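Local coordinates for DNA photolyase (Agrobacterium tumefaciens, PDB 4U63), which repairs cyclobutane pyrimidine dimers in DNA as a light-driven class III photolyase, using FAD and a methenyltetrahydrofolate antenna chromophore, at residues 148-153 and 299-304; 351-356 and 437-442. All coordinates share one frame; numbering follows the deposited sequence. Where two conformers were deposited one is given.

Contact 1: residues 148-153 and 299-304; sequences GQLLHE and WREFCY. With FAD (flavin-adenine dinucleotide), chain C.
The carboxylate of Glu301 reaches from helix 287-309 into the backbone of residues 150-152 and makes the tight half of this contact. Its OE2 accepts a nearly straight bond from Leu151 N (2.8 Å), met on the syn side but well out of the carboxylate plane. OE1 takes two donors: His152 ND1 at 2.7 Å, in the imidazole plane and on the anti lone pair, and His152 N from above the carboxylate plane. The chain of Glu301 bends at chi2 (-71°), and its carboxylate plane stands 77° from the His152 ring. On its far side His152 NE2 is bonded to His305, one helical turn beyond Glu301, and Phe171 and Leu175 of helix 168-177 pack on the glutamate, so this buried carboxylate sits among several donors and apolar walls. In the two-domain photolyase fold, the loop leaving edge strand 142-146 of the parallel sheet here meets a helix of the FAD-binding domain. Arg300, extended from CG to NE, holds Gln149 O end-on with NH1 at 3.0 Å and NH2 at 3.1 Å, the oxygen lying in the guanidinium plane. The backbone N of Arg300 lies 3.4 Å from N3A of the FAD adenine. Leu150 CD2 makes an off-centre CH-pi contact with the Tyr304 ring, 4.1 Å from its centroid. Around Gln149 the fit is less direct: in one of its two conformers NE2 shares water 1 with Arg300 NH2 and OE1 turns to Tyr121 N, whereas Tyr304 OH bonds Asp395.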
ATOM      1  N   GLY A 148      -7.864   6.034 -13.449  1.00 19.19           N
ATOM      2  CA  GLY A 148      -8.338   4.827 -12.780  1.00 19.86           C
ATOM      3  C   GLY A 148      -7.709   4.582 -11.419  1.00 20.03           C
ATOM      4  O   GLY A 148      -8.389   4.130 -10.506  1.00 21.00           O
ATOM      5  N   GLN A 149      -6.417   4.881 -11.283  1.00 18.39           N
ATOM      6  CA  GLN A 149      -5.703   4.634 -10.035  0.65 18.10           C
ATOM      7  C   GLN A 149      -6.259   5.475  -8.881  1.00 18.09           C
ATOM      8  O   GLN A 149      -6.303   5.008  -7.740  1.00 17.64           O
ATOM      9  CB  GLN A 149      -4.204   4.915 -10.198  0.65 18.29           C
ATOM     10  CG  GLN A 149      -3.383   4.607  -8.943  0.65 20.10           C
ATOM     11  CD  GLN A 149      -1.925   4.990  -9.077  0.65 21.58           C
ATOM     12  OE1 GLN A 149      -1.557   5.724  -9.961  0.65 20.84           O
ATOM     13  NE2 GLN A 149      -1.093   4.489  -8.174  0.65 23.90           N
ATOM     14  N   LEU A 150      -6.665   6.713  -9.191  1.00 17.92           N
ATOM     15  CA  LEU A 150      -7.176   7.657  -8.211  1.00 17.63           C
ATOM     16  C   LEU A 150      -8.554   8.198  -8.585  1.00 17.83           C
ATOM     17  O   LEU A 150      -8.889   8.346  -9.759  1.00 19.08           O
ATOM     18  CB  LEU A 150      -6.210   8.851  -8.099  1.00 17.13           C
ATOM     19  CG  LEU A 150      -4.762   8.562  -7.686  1.00 19.08           C
ATOM     20  CD1 LEU A 150      -3.924   9.828  -7.748  1.00 17.75           C
ATOM     21  CD2 LEU A 150      -4.703   7.954  -6.296  1.00 19.73           C
ATOM     22  N   LEU A 151      -9.332   8.518  -7.566  1.00 19.32           N
ATOM     23  CA  LEU A 151     -10.612   9.206  -7.718  1.00 20.63           C
ATOM     24  C   LEU A 151     -10.453  10.633  -8.212  1.00 21.43           C
ATOM     25  O   LEU A 151     -11.339  11.152  -8.900  1.00 23.36           O
ATOM     26  CB  LEU A 151     -11.349   9.240  -6.380  1.00 21.57           C
ATOM     27  CG  LEU A 151     -11.759   7.899  -5.781  1.00 21.73           C
ATOM     28  CD1 LEU A 151     -12.333   8.105  -4.393  1.00 24.95           C
ATOM     29  CD2 LEU A 151     -12.757   7.214  -6.690  1.00 23.16           C
ATOM     30  N   HIS A 152      -9.341  11.272  -7.863  1.00 21.51           N
ATOM     31  CA  HIS A 152      -9.102  12.679  -8.259  1.00 20.57           C
ATOM     32  C   HIS A 152      -7.853  12.771  -9.116  1.00 20.95           C
ATOM     33  O   HIS A 152      -7.059  11.832  -9.176  1.00 20.16           O
ATOM     34  CB  HIS A 152      -9.007  13.585  -7.017  1.00 19.63           C
ATOM     35  CG  HIS A 152      -7.623  13.731  -6.463  1.00 19.23           C
ATOM     36  ND1 HIS A 152      -6.987  12.721  -5.781  1.00 18.50           N
ATOM     37  CD2 HIS A 152      -6.756  14.773  -6.484  1.00 20.06           C
ATOM     38  CE1 HIS A 152      -5.787  13.123  -5.412  1.00 19.14           C
ATOM     39  NE2 HIS A 152      -5.621  14.364  -5.824  1.00 19.24           N
ATOM     40  N   GLU A 153      -7.693  13.918  -9.772  1.00 22.63           N
ATOM     41  CA  GLU A 153      -6.542  14.200 -10.608  1.00 26.43           C
ATOM     42  C   GLU A 153      -5.646  15.154  -9.821  1.00 20.99           C
ATOM     43  O   GLU A 153      -5.991  16.311  -9.676  1.00 23.09           O
ATOM     44  CB  GLU A 153      -6.987  14.822 -11.940  1.00 34.68           C
ATOM     45  CG  GLU A 153      -7.392  13.810 -13.013  1.00 46.63           C
ATOM     46  CD  GLU A 153      -6.200  13.099 -13.677  1.00 55.19           C
ATOM     47  OE1 GLU A 153      -5.168  13.747 -13.950  1.00 64.20           O
ATOM     48  OE2 GLU A 153      -6.290  11.889 -13.948  1.00 57.00           O
ATOM     49  N   TRP A 299      -8.159   9.254   2.365  1.00 17.90           N
ATOM     50  CA  TRP A 299      -6.789   9.385   2.917  1.00 18.88           C
ATOM     51  C   TRP A 299      -5.737   8.873   1.917  1.00 17.00           C
ATOM     52  O   TRP A 299      -4.687   9.478   1.772  1.00 18.08           O
ATOM     53  CB  TRP A 299      -6.617   8.703   4.279  1.00 18.08           C
ATOM     54  CG  TRP A 299      -7.053   9.566   5.425  1.00 19.42           C
ATOM     55  CD1 TRP A 299      -8.226   9.497   6.098  1.00 21.48           C
ATOM     56  CD2 TRP A 299      -6.317  10.657   6.014  1.00 19.04           C
ATOM     57  NE1 TRP A 299      -8.274  10.451   7.081  1.00 21.17           N
ATOM     58  CE2 TRP A 299      -7.117  11.185   7.046  1.00 20.74           C
ATOM     59  CE3 TRP A 299      -5.058  11.230   5.774  1.00 20.31           C
ATOM     60  CZ2 TRP A 299      -6.708  12.254   7.842  1.00 20.06           C
ATOM     61  CZ3 TRP A 299      -4.657  12.311   6.569  1.00 19.56           C
ATOM     62  CH2 TRP A 299      -5.480  12.806   7.587  1.00 20.77           C
ATOM     63  N   ARG A 300      -6.032   7.780   1.222  1.00 16.74           N
ATOM     64  CA  ARG A 300      -5.148   7.306   0.139  1.00 17.01           C
ATOM     65  C   ARG A 300      -4.997   8.384  -0.949  1.00 16.34           C
ATOM     66  O   ARG A 300      -3.877   8.710  -1.369  1.00 17.51           O
ATOM     67  CB  ARG A 300      -5.650   5.972  -0.442  1.00 17.34           C
ATOM     68  CG  ARG A 300      -4.920   5.496  -1.695  1.00 16.81           C
ATOM     69  CD  ARG A 300      -5.355   4.089  -2.091  1.00 17.88           C
ATOM     70  NE  ARG A 300      -4.768   3.665  -3.367  1.00 16.79           N
ATOM     71  CZ  ARG A 300      -5.246   3.949  -4.579  1.00 17.59           C
ATOM     72  NH1 ARG A 300      -6.369   4.664  -4.742  1.00 19.31           N
ATOM     73  NH2 ARG A 300      -4.604   3.504  -5.653  1.00 19.14           N
ATOM     74  N   GLU A 301      -6.129   8.952  -1.371  1.00 16.53           N
ATOM     75  CA  GLU A 301      -6.128  10.056  -2.342  1.00 16.75           C
ATOM     76  C   GLU A 301      -5.249  11.203  -1.881  1.00 16.95           C
ATOM     77  O   GLU A 301      -4.442  11.745  -2.653  1.00 16.64           O
ATOM     78  CB  GLU A 301      -7.547  10.578  -2.562  1.00 17.68           C
ATOM     79  CG  GLU A 301      -8.506   9.558  -3.160  1.00 17.90           C
ATOM     80  CD  GLU A 301      -8.220   9.257  -4.614  1.00 19.06           C
ATOM     81  OE1 GLU A 301      -7.900  10.197  -5.399  1.00 20.55           O
ATOM     82  OE2 GLU A 301      -8.328   8.069  -4.986  1.00 19.61           O
ATOM     83  N   PHE A 302      -5.417  11.582  -0.614  1.00 16.60           N
ATOM     84  CA  PHE A 302      -4.695  12.711  -0.060  1.00 16.97           C
ATOM     85  C   PHE A 302      -3.190  12.445  -0.042  1.00 15.57           C
ATOM     86  O   PHE A 302      -2.397  13.339  -0.340  1.00 16.37           O
ATOM     87  CB  PHE A 302      -5.218  13.020   1.340  1.00 16.31           C
ATOM     88  CG  PHE A 302      -4.676  14.283   1.938  1.00 16.35           C
ATOM     89  CD1 PHE A 302      -4.742  15.492   1.244  1.00 18.97           C
ATOM     90  CD2 PHE A 302      -4.127  14.283   3.233  1.00 17.11           C
ATOM     91  CE1 PHE A 302      -4.244  16.667   1.808  1.00 18.73           C
ATOM     92  CE2 PHE A 302      -3.644  15.454   3.797  1.00 18.64           C
ATOM     93  CZ  PHE A 302      -3.699  16.651   3.081  1.00 18.45           C
ATOM     94  N   CYS A 303      -2.795  11.217   0.304  1.00 16.57           N
ATOM     95  CA  CYS A 303      -1.370  10.854   0.282  1.00 17.02           C
ATOM     96  C   CYS A 303      -0.770  11.044  -1.117  1.00 16.12           C
ATOM     97  O   CYS A 303       0.348  11.572  -1.260  1.00 16.31           O
ATOM     98  CB  CYS A 303      -1.165   9.424   0.780  1.00 17.40           C
ATOM     99  SG  CYS A 303      -1.500   9.219   2.546  1.00 18.41           S
ATOM    100  N   TYR A 304      -1.513  10.626  -2.149  1.00 17.24           N
ATOM    101  CA  TYR A 304      -1.079  10.826  -3.537  1.00 16.65           C
ATOM    102  C   TYR A 304      -1.047  12.314  -3.923  1.00 16.82           C
ATOM    103  O   TYR A 304      -0.174  12.738  -4.678  1.00 17.95           O
ATOM    104  CB  TYR A 304      -1.928  10.001  -4.515  1.00 18.41           C
ATOM    105  CG  TYR A 304      -1.407   8.594  -4.679  1.00 17.24           C
ATOM    106  CD1 TYR A 304      -0.447   8.304  -5.639  1.00 19.48           C
ATOM    107  CD2 TYR A 304      -1.854   7.556  -3.868  1.00 17.16           C
ATOM    108  CE1 TYR A 304       0.051   7.027  -5.790  1.00 19.97           C
ATOM    109  CE2 TYR A 304      -1.357   6.274  -4.019  1.00 18.45           C
ATOM    110  CZ  TYR A 304      -0.412   6.019  -4.988  1.00 18.89           C
ATOM    111  OH  TYR A 304       0.102   4.769  -5.161  1.00 20.59           O
TER
HETATM  112  PA  FAD C1002      -9.301   0.107   5.805  1.00 19.09           P
HETATM  113  O1A FAD C1002      -9.509   0.653   7.180  1.00 19.28           O
HETATM  114  O2A FAD C1002     -10.223  -0.956   5.306  1.00 19.91           O
HETATM  115  O5B FAD C1002      -9.256   1.373   4.819  1.00 19.06           O
HETATM  116  C5B FAD C1002      -9.608   1.274   3.434  1.00 15.28           C
HETATM  117  C4B FAD C1002      -8.505   1.807   2.531  1.00 18.45           C
HETATM  118  O4B FAD C1002      -8.236   3.182   2.797  1.00 20.08           O
HETATM  119  C3B FAD C1002      -7.182   1.100   2.711  1.00 19.02           C
HETATM  120  O3B FAD C1002      -7.144  -0.162   2.024  1.00 19.79           O
HETATM  121  C2B FAD C1002      -6.208   2.126   2.174  1.00 18.36           C
HETATM  122  O2B FAD C1002      -6.128   2.082   0.748  1.00 18.39           O
HETATM  123  C1B FAD C1002      -6.836   3.432   2.592  1.00 18.33           C
HETATM  124  N9A FAD C1002      -6.299   3.982   3.857  1.00 17.95           N
HETATM  125  C8A FAD C1002      -6.786   3.755   5.089  1.00 20.51           C
HETATM  126  N7A FAD C1002      -6.089   4.433   6.023  1.00 18.66           N
HETATM  127  C5A FAD C1002      -5.134   5.138   5.379  1.00 17.03           C
HETATM  128  C6A FAD C1002      -4.060   6.049   5.784  1.00 16.38           C
HETATM  129  N6A FAD C1002      -3.882   6.350   7.086  1.00 19.76           N
HETATM  130  N1A FAD C1002      -3.276   6.555   4.805  1.00 16.79           N
HETATM  131  C2A FAD C1002      -3.456   6.238   3.502  1.00 17.64           C
HETATM  132  N3A FAD C1002      -4.428   5.407   3.072  1.00 17.88           N
HETATM  133  C4A FAD C1002      -5.275   4.839   3.954  1.00 17.28           C
HETATM  134  N1  FAD C1002      -1.264   2.294   3.616  1.00 17.23           N
HETATM  135  C2  FAD C1002      -0.954   1.760   2.413  1.00 18.83           C
HETATM  136  O2  FAD C1002      -1.904   1.513   1.636  1.00 20.28           O
HETATM  137  N3  FAD C1002       0.327   1.503   2.050  1.00 17.94           N
HETATM  138  C4  FAD C1002       1.376   1.768   2.869  1.00 18.04           C
HETATM  139  O4  FAD C1002       2.565   1.542   2.521  1.00 18.41           O
HETATM  140  C4X FAD C1002       1.108   2.342   4.203  1.00 17.11           C
HETATM  141  N5  FAD C1002       2.091   2.619   5.110  1.00 18.77           N
HETATM  142  C5X FAD C1002       1.792   3.173   6.321  1.00 16.61           C
HETATM  143  C6  FAD C1002       2.791   3.484   7.234  1.00 17.20           C
HETATM  144  C7  FAD C1002       2.495   4.039   8.482  1.00 18.10           C
HETATM  145  C7M FAD C1002       3.597   4.369   9.463  1.00 20.02           C
HETATM  146  C8  FAD C1002       1.086   4.300   8.853  1.00 17.07           C
HETATM  147  C8M FAD C1002       0.705   4.905  10.187  1.00 18.76           C
HETATM  148  C9  FAD C1002       0.095   3.995   7.959  1.00 16.18           C
HETATM  149  C9A FAD C1002       0.369   3.445   6.703  1.00 17.05           C
HETATM  150  N10 FAD C1002      -0.671   3.123   5.782  1.00 18.41           N
HETATM  151  C10 FAD C1002      -0.320   2.584   4.533  1.00 17.95           C
HETATM  152  C1' FAD C1002      -2.082   3.421   6.056  1.00 18.36           C
HETATM  153  C2' FAD C1002      -2.964   2.380   6.709  1.00 17.31           C
HETATM  154  O2' FAD C1002      -2.353   1.939   7.927  1.00 19.40           O
HETATM  155  C3' FAD C1002      -3.263   1.217   5.784  1.00 17.33           C
HETATM  156  O3' FAD C1002      -3.810   1.676   4.551  1.00 20.03           O
HETATM  157  C4' FAD C1002      -4.254   0.279   6.472  1.00 17.55           C
HETATM  158  O4' FAD C1002      -3.612  -0.344   7.582  1.00 19.81           O
HETATM  159  C5' FAD C1002      -4.725  -0.770   5.485  1.00 17.08           C
HETATM  160  O5' FAD C1002      -5.655  -1.687   6.080  1.00 18.77           O
HETATM  161  P   FAD C1002      -7.122  -1.818   5.440  1.00 17.87           P
HETATM  162  O1P FAD C1002      -7.853  -2.882   6.183  1.00 18.47           O
HETATM  163  O2P FAD C1002      -7.028  -2.008   3.952  1.00 18.83           O
HETATM  164  O3P FAD C1002      -7.751  -0.373   5.752  1.00 17.89           O
HETATM  165  O   HOH W   1      -2.021   2.590  -5.967  1.00 33.92           O

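Contact 2: residues 351-356 and 437-442; sequences MRQLWQ and RRFVPE. With MHF (5,10-methenyl-6,7,8-trihydrofolic acid), chain B.
Arg352 of helix 345-357 runs past Phe439 and Val440 to Glu442, just beyond the C-terminal end of helix 434-439, in the all-helical FAD-binding domain of the photolyase fold. Its CB lies 3.9 Å from Phe439 O, and the extended chain carries CD to within 3.3 Å of that same carbonyl oxygen. Farther out, Val440 packs over one face of the guanidinium, with CG1 3.7 Å from NH1. NH1 ends the run in a salt bridge to Glu442 OE2, 2.8 Å long and nearly straight (173°), with the oxygen in the guanidinium plane. Water 2 joins NH2 to the same oxygen, and NH2 also bonds Gly340 O. Phe439 presents a ring face to Gln353, whose CB sits 3.7 Å from the centroid, almost on the ring normal. Gln353 OE1 is hydrogen-bonded to Tyr435 OH and to the backbone N of His361. Also on helix 345-357, the indole of Trp355 has folate O4 over the centre of one face, and Leu354 O accepts a bond from the folate NA2. Gln356 NE2 is held by Asp218, while Gln356 OE1 takes a bond from water 3 and lies at the edge of the Phe439 ring, 3.7 Å from CE1.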
ATOM      1  N   MET A 351       5.073  -5.459  15.154  1.00 20.31           N
ATOM      2  CA  MET A 351       6.222  -5.808  14.324  1.00 20.49           C
ATOM      3  C   MET A 351       6.208  -7.296  13.960  1.00 20.81           C
ATOM      4  O   MET A 351       6.614  -7.673  12.859  1.00 20.37           O
ATOM      5  CB  MET A 351       7.533  -5.400  15.000  1.00 20.72           C
ATOM      6  CG  MET A 351       7.621  -3.907  15.319  1.00 22.61           C
ATOM      7  SD  MET A 351       7.279  -2.819  13.926  1.00 21.55           S
ATOM      8  CE  MET A 351       8.697  -3.155  12.886  1.00 22.48           C
ATOM      9  N   ARG A 352       5.709  -8.126  14.870  1.00 20.38           N
ATOM     10  CA  ARG A 352       5.585  -9.565  14.605  1.00 21.41           C
ATOM     11  C   ARG A 352       4.440  -9.877  13.650  1.00 22.06           C
ATOM     12  O   ARG A 352       4.570 -10.755  12.790  1.00 22.34           O
ATOM     13  CB  ARG A 352       5.447 -10.336  15.907  1.00 22.46           C
ATOM     14  CG  ARG A 352       6.707 -10.242  16.739  1.00 23.93           C
ATOM     15  CD  ARG A 352       6.535 -10.965  18.056  1.00 25.49           C
ATOM     16  NE  ARG A 352       7.545 -10.587  19.038  1.00 25.76           N
ATOM     17  CZ  ARG A 352       7.814 -11.266  20.141  1.00 25.61           C
ATOM     18  NH1 ARG A 352       7.167 -12.402  20.421  1.00 26.35           N
ATOM     19  NH2 ARG A 352       8.753 -10.825  20.987  1.00 24.65           N
ATOM     20  N   GLN A 353       3.323  -9.166  13.794  1.00 20.53           N
ATOM     21  CA  GLN A 353       2.236  -9.265  12.825  1.00 20.16           C
ATOM     22  C   GLN A 353       2.741  -8.971  11.417  1.00 20.28           C
ATOM     23  O   GLN A 353       2.454  -9.708  10.476  1.00 21.58           O
ATOM     24  CB  GLN A 353       1.092  -8.302  13.171  1.00 20.85           C
ATOM     25  CG  GLN A 353      -0.021  -8.327  12.137  1.00 20.07           C
ATOM     26  CD  GLN A 353      -1.148  -7.357  12.413  1.00 21.13           C
ATOM     27  OE1 GLN A 353      -0.952  -6.257  12.947  1.00 20.02           O
ATOM     28  NE2 GLN A 353      -2.345  -7.755  12.025  1.00 22.36           N
ATOM     29  N   LEU A 354       3.484  -7.874  11.287  1.00 20.28           N
ATOM     30  CA  LEU A 354       4.069  -7.463  10.022  1.00 20.11           C
ATOM     31  C   LEU A 354       4.963  -8.555   9.434  1.00 19.85           C
ATOM     32  O   LEU A 354       4.836  -8.913   8.254  1.00 19.22           O
ATOM     33  CB  LEU A 354       4.869  -6.176  10.233  1.00 20.90           C
ATOM     34  CG  LEU A 354       5.662  -5.585   9.072  1.00 21.94           C
ATOM     35  CD1 LEU A 354       4.779  -5.322   7.863  1.00 21.71           C
ATOM     36  CD2 LEU A 354       6.344  -4.308   9.534  1.00 21.48           C
ATOM     37  N   TRP A 355       5.853  -9.094  10.251  1.00 22.30           N
ATOM     38  CA  TRP A 355       6.750 -10.153   9.801  1.00 23.39           C
ATOM     39  C   TRP A 355       5.984 -11.396   9.333  1.00 23.02           C
ATOM     40  O   TRP A 355       6.343 -11.999   8.316  1.00 22.14           O
ATOM     41  CB  TRP A 355       7.726 -10.537  10.912  1.00 24.55           C
ATOM     42  CG  TRP A 355       8.877 -11.347  10.455  1.00 23.41           C
ATOM     43  CD1 TRP A 355       9.152 -12.638  10.790  1.00 24.76           C
ATOM     44  CD2 TRP A 355       9.930 -10.924   9.581  1.00 24.07           C
ATOM     45  NE1 TRP A 355      10.304 -13.050  10.178  1.00 28.91           N
ATOM     46  CE2 TRP A 355      10.805 -12.016   9.430  1.00 30.58           C
ATOM     47  CE3 TRP A 355      10.215  -9.729   8.910  1.00 27.34           C
ATOM     48  CZ2 TRP A 355      11.956 -11.947   8.637  1.00 32.81           C
ATOM     49  CZ3 TRP A 355      11.363  -9.662   8.117  1.00 26.12           C
ATOM     50  CH2 TRP A 355      12.212 -10.761   7.990  1.00 30.72           C
ATOM     51  N   GLN A 356       4.926 -11.763  10.058  1.00 22.21           N
ATOM     52  CA  GLN A 356       4.178 -12.995   9.771  1.00 22.31           C
ATOM     53  C   GLN A 356       3.213 -12.884   8.599  1.00 21.17           C
ATOM     54  O   GLN A 356       3.116 -13.808   7.797  1.00 21.28           O
ATOM     55  CB  GLN A 356       3.389 -13.441  11.003  1.00 25.01           C
ATOM     56  CG  GLN A 356       2.783 -14.826  10.857  1.00 28.05           C
ATOM     57  CD  GLN A 356       1.941 -15.246  12.048  1.00 28.32           C
ATOM     58  OE1 GLN A 356       1.787 -14.499  13.019  1.00 29.29           O
ATOM     59  NE2 GLN A 356       1.388 -16.457  11.977  1.00 27.91           N
ATOM     60  N   ARG A 437      -1.695 -11.050  22.876  1.00 27.29           N
ATOM     61  CA  ARG A 437      -1.647 -12.510  23.056  1.00 28.25           C
ATOM     62  C   ARG A 437      -1.560 -13.275  21.736  1.00 27.24           C
ATOM     63  O   ARG A 437      -0.944 -14.349  21.681  1.00 32.48           O
ATOM     64  CB  ARG A 437      -2.858 -13.005  23.857  1.00 33.61           C
ATOM     65  CG  ARG A 437      -2.828 -12.568  25.306  1.00 36.44           C
ATOM     66  CD  ARG A 437      -3.794 -13.345  26.180  1.00 44.83           C
ATOM     67  NE  ARG A 437      -3.882 -12.679  27.483  1.00 52.48           N
ATOM     68  CZ  ARG A 437      -4.726 -11.689  27.769  1.00 51.11           C
ATOM     69  NH1 ARG A 437      -4.717 -11.131  28.979  1.00 53.37           N
ATOM     70  NH2 ARG A 437      -5.592 -11.254  26.856  1.00 51.30           N
ATOM     71  N   ARG A 438      -2.172 -12.728  20.688  0.60 26.23           N
ATOM     72  CA  ARG A 438      -2.147 -13.341  19.363  0.60 27.65           C
ATOM     73  C   ARG A 438      -0.745 -13.364  18.782  0.60 28.07           C
ATOM     74  O   ARG A 438      -0.306 -14.383  18.250  0.60 29.96           O
ATOM     75  CB  ARG A 438      -3.085 -12.589  18.423  0.60 28.44           C
ATOM     76  CG  ARG A 438      -3.167 -13.130  17.001  0.60 26.80           C
ATOM     77  CD  ARG A 438      -4.305 -12.454  16.259  0.60 35.22           C
ATOM     78  NE  ARG A 438      -5.586 -12.765  16.898  0.60 40.45           N
ATOM     79  CZ  ARG A 438      -6.640 -11.947  16.979  0.60 43.80           C
ATOM     80  NH1 ARG A 438      -6.616 -10.711  16.464  0.60 42.00           N
ATOM     81  NH2 ARG A 438      -7.739 -12.373  17.597  0.60 46.27           N
ATOM     82  N   PHE A 439      -0.044 -12.242  18.893  1.00 25.18           N
ATOM     83  CA  PHE A 439       1.292 -12.101  18.290  1.00 25.34           C
ATOM     84  C   PHE A 439       2.478 -12.191  19.240  1.00 26.03           C
ATOM     85  O   PHE A 439       3.608 -12.313  18.780  1.00 25.94           O
ATOM     86  CB  PHE A 439       1.325 -10.813  17.480  1.00 25.60           C
ATOM     87  CG  PHE A 439       0.372 -10.833  16.319  1.00 23.85           C
ATOM     88  CD1 PHE A 439       0.645 -11.617  15.215  1.00 22.33           C
ATOM     89  CD2 PHE A 439      -0.806 -10.102  16.346  1.00 25.97           C
ATOM     90  CE1 PHE A 439      -0.220 -11.664  14.145  1.00 21.28           C
ATOM     91  CE2 PHE A 439      -1.686 -10.139  15.277  1.00 25.35           C
ATOM     92  CZ  PHE A 439      -1.398 -10.923  14.173  1.00 25.62           C
ATOM     93  N   VAL A 440       2.224 -12.141  20.546  1.00 27.77           N
ATOM     94  CA  VAL A 440       3.245 -12.357  21.562  1.00 28.03           C
ATOM     95  C   VAL A 440       2.678 -13.455  22.494  1.00 30.75           C
ATOM     96  O   VAL A 440       2.352 -13.188  23.662  1.00 31.42           O
ATOM     97  CB  VAL A 440       3.582 -11.052  22.324  1.00 26.83           C
ATOM     98  CG1 VAL A 440       4.869 -11.221  23.118  1.00 28.37           C
ATOM     99  CG2 VAL A 440       3.708  -9.869  21.361  1.00 25.13           C
ATOM    100  N   PRO A 441       2.549 -14.700  21.968  1.00 33.47           N
ATOM    101  CA  PRO A 441       1.908 -15.791  22.712  1.00 35.26           C
ATOM    102  C   PRO A 441       2.628 -16.206  23.990  1.00 35.11           C
ATOM    103  O   PRO A 441       2.011 -16.785  24.862  1.00 37.19           O
ATOM    104  CB  PRO A 441       1.899 -16.945  21.701  1.00 37.69           C
ATOM    105  CG  PRO A 441       3.061 -16.667  20.820  1.00 38.13           C
ATOM    106  CD  PRO A 441       3.043 -15.174  20.660  1.00 33.99           C
ATOM    107  N   GLU A 442       3.913 -15.909  24.107  1.00 31.94           N
ATOM    108  CA  GLU A 442       4.629 -16.139  25.368  1.00 36.55           C
ATOM    109  C   GLU A 442       4.061 -15.342  26.560  1.00 36.30           C
ATOM    110  O   GLU A 442       4.329 -15.683  27.702  1.00 37.21           O
ATOM    111  CB  GLU A 442       6.120 -15.844  25.222  1.00 41.91           C
ATOM    112  CG  GLU A 442       6.464 -14.417  24.832  1.00 47.95           C
ATOM    113  CD  GLU A 442       6.618 -14.241  23.339  1.00 42.35           C
ATOM    114  OE1 GLU A 442       5.708 -14.657  22.589  1.00 36.54           O
ATOM    115  OE2 GLU A 442       7.648 -13.677  22.920  1.00 35.09           O
TER
HETATM  116  N1  MHF B1001       8.318  -9.301   4.708  1.00 26.85           N
HETATM  117  C2  MHF B1001       7.550  -9.876   5.640  1.00 24.67           C
HETATM  118  NA2 MHF B1001       6.336  -9.341   5.867  1.00 24.75           N
HETATM  119  N3  MHF B1001       7.951 -10.987   6.347  1.00 24.41           N
HETATM  120  C4  MHF B1001       9.163 -11.534   6.140  1.00 25.58           C
HETATM  121  O4  MHF B1001       9.545 -12.532   6.775  1.00 26.28           O
HETATM  122  C4A MHF B1001      10.029 -10.923   5.122  1.00 26.00           C
HETATM  123  N5  MHF B1001      11.317 -11.339   4.830  1.00 29.14           N
HETATM  124  C6  MHF B1001      12.281 -10.462   4.161  1.00 30.87           C
HETATM  125  C7  MHF B1001      11.534  -9.829   2.982  1.00 31.54           C
HETATM  126  N8  MHF B1001      10.307  -9.175   3.451  1.00 30.82           N
HETATM  127  C8A MHF B1001       9.541  -9.740   4.412  1.00 26.29           C
HETATM  128  C9  MHF B1001      13.467 -11.388   3.829  1.00 35.03           C
HETATM  129  N10 MHF B1001      13.028 -12.729   4.264  1.00 37.02           N
HETATM  130  C11 MHF B1001      11.962 -12.537   5.235  1.00 32.29           C
HETATM  131  C12 MHF B1001      15.842 -15.725   5.286  1.00 47.23           C
HETATM  132  C13 MHF B1001      14.879 -15.347   6.233  1.00 47.15           C
HETATM  133  C14 MHF B1001      13.953 -14.362   5.936  1.00 41.98           C
HETATM  134  C15 MHF B1001      13.973 -13.718   4.679  1.00 39.31           C
HETATM  135  C16 MHF B1001      14.909 -14.112   3.732  1.00 38.20           C
HETATM  136  C17 MHF B1001      15.838 -15.105   4.032  1.00 42.80           C
HETATM  137  C   MHF B1001      16.850 -16.809   5.573  1.00 61.24           C
HETATM  138  O   MHF B1001      17.516 -17.213   4.632  1.00 56.66           O
HETATM  139  N   MHF B1001      16.940 -17.344   6.798  1.00 86.09           N
HETATM  140  CA  MHF B1001      17.746 -18.505   7.139  1.00 94.13           C
HETATM  141  CB  MHF B1001      18.889 -18.154   8.092  1.00 95.97           C
HETATM  142  CG  MHF B1001      19.440 -16.743   7.905  1.00102.87           C
HETATM  143  CD  MHF B1001      18.598 -15.643   8.529  1.00 99.20           C
HETATM  144  OE1 MHF B1001      17.642 -15.931   9.280  1.00110.52           O
HETATM  145  OE2 MHF B1001      18.892 -14.459   8.266  1.00 94.02           O
HETATM  146  CT  MHF B1001      16.868 -19.555   7.772  1.00103.12           C
HETATM  147  O1  MHF B1001      16.641 -20.602   7.128  1.00111.76           O
HETATM  148  O2  MHF B1001      16.387 -19.356   8.912  1.00105.11           O
HETATM  149  O   HOH W   2      10.123 -12.827  22.946  1.00 32.27           O
HETATM  150  O   HOH W   3      -0.045 -15.394  15.114  1.00 41.79           O

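Contact 1 closes before contact 2 opens along the chain, and the two lie on opposite sides of its centre, 32 Å apart between centres and about 17 Å between nearest atoms. Contact 1 joins the loop after strand 142-146, at the edge of the parallel sheet, to helix 287-309; contact 2 pairs helix 345-357 with the end of helix 434-439. The FAD-binding domain is thus common to both, but they share no helix. Each also borders a cofactor: Trp299, Arg300 and Cys303 belong to the FAD pocket, near the adenine, and Leu354 and Trp355 to that of the folate, the antenna chromophore of this photolyase.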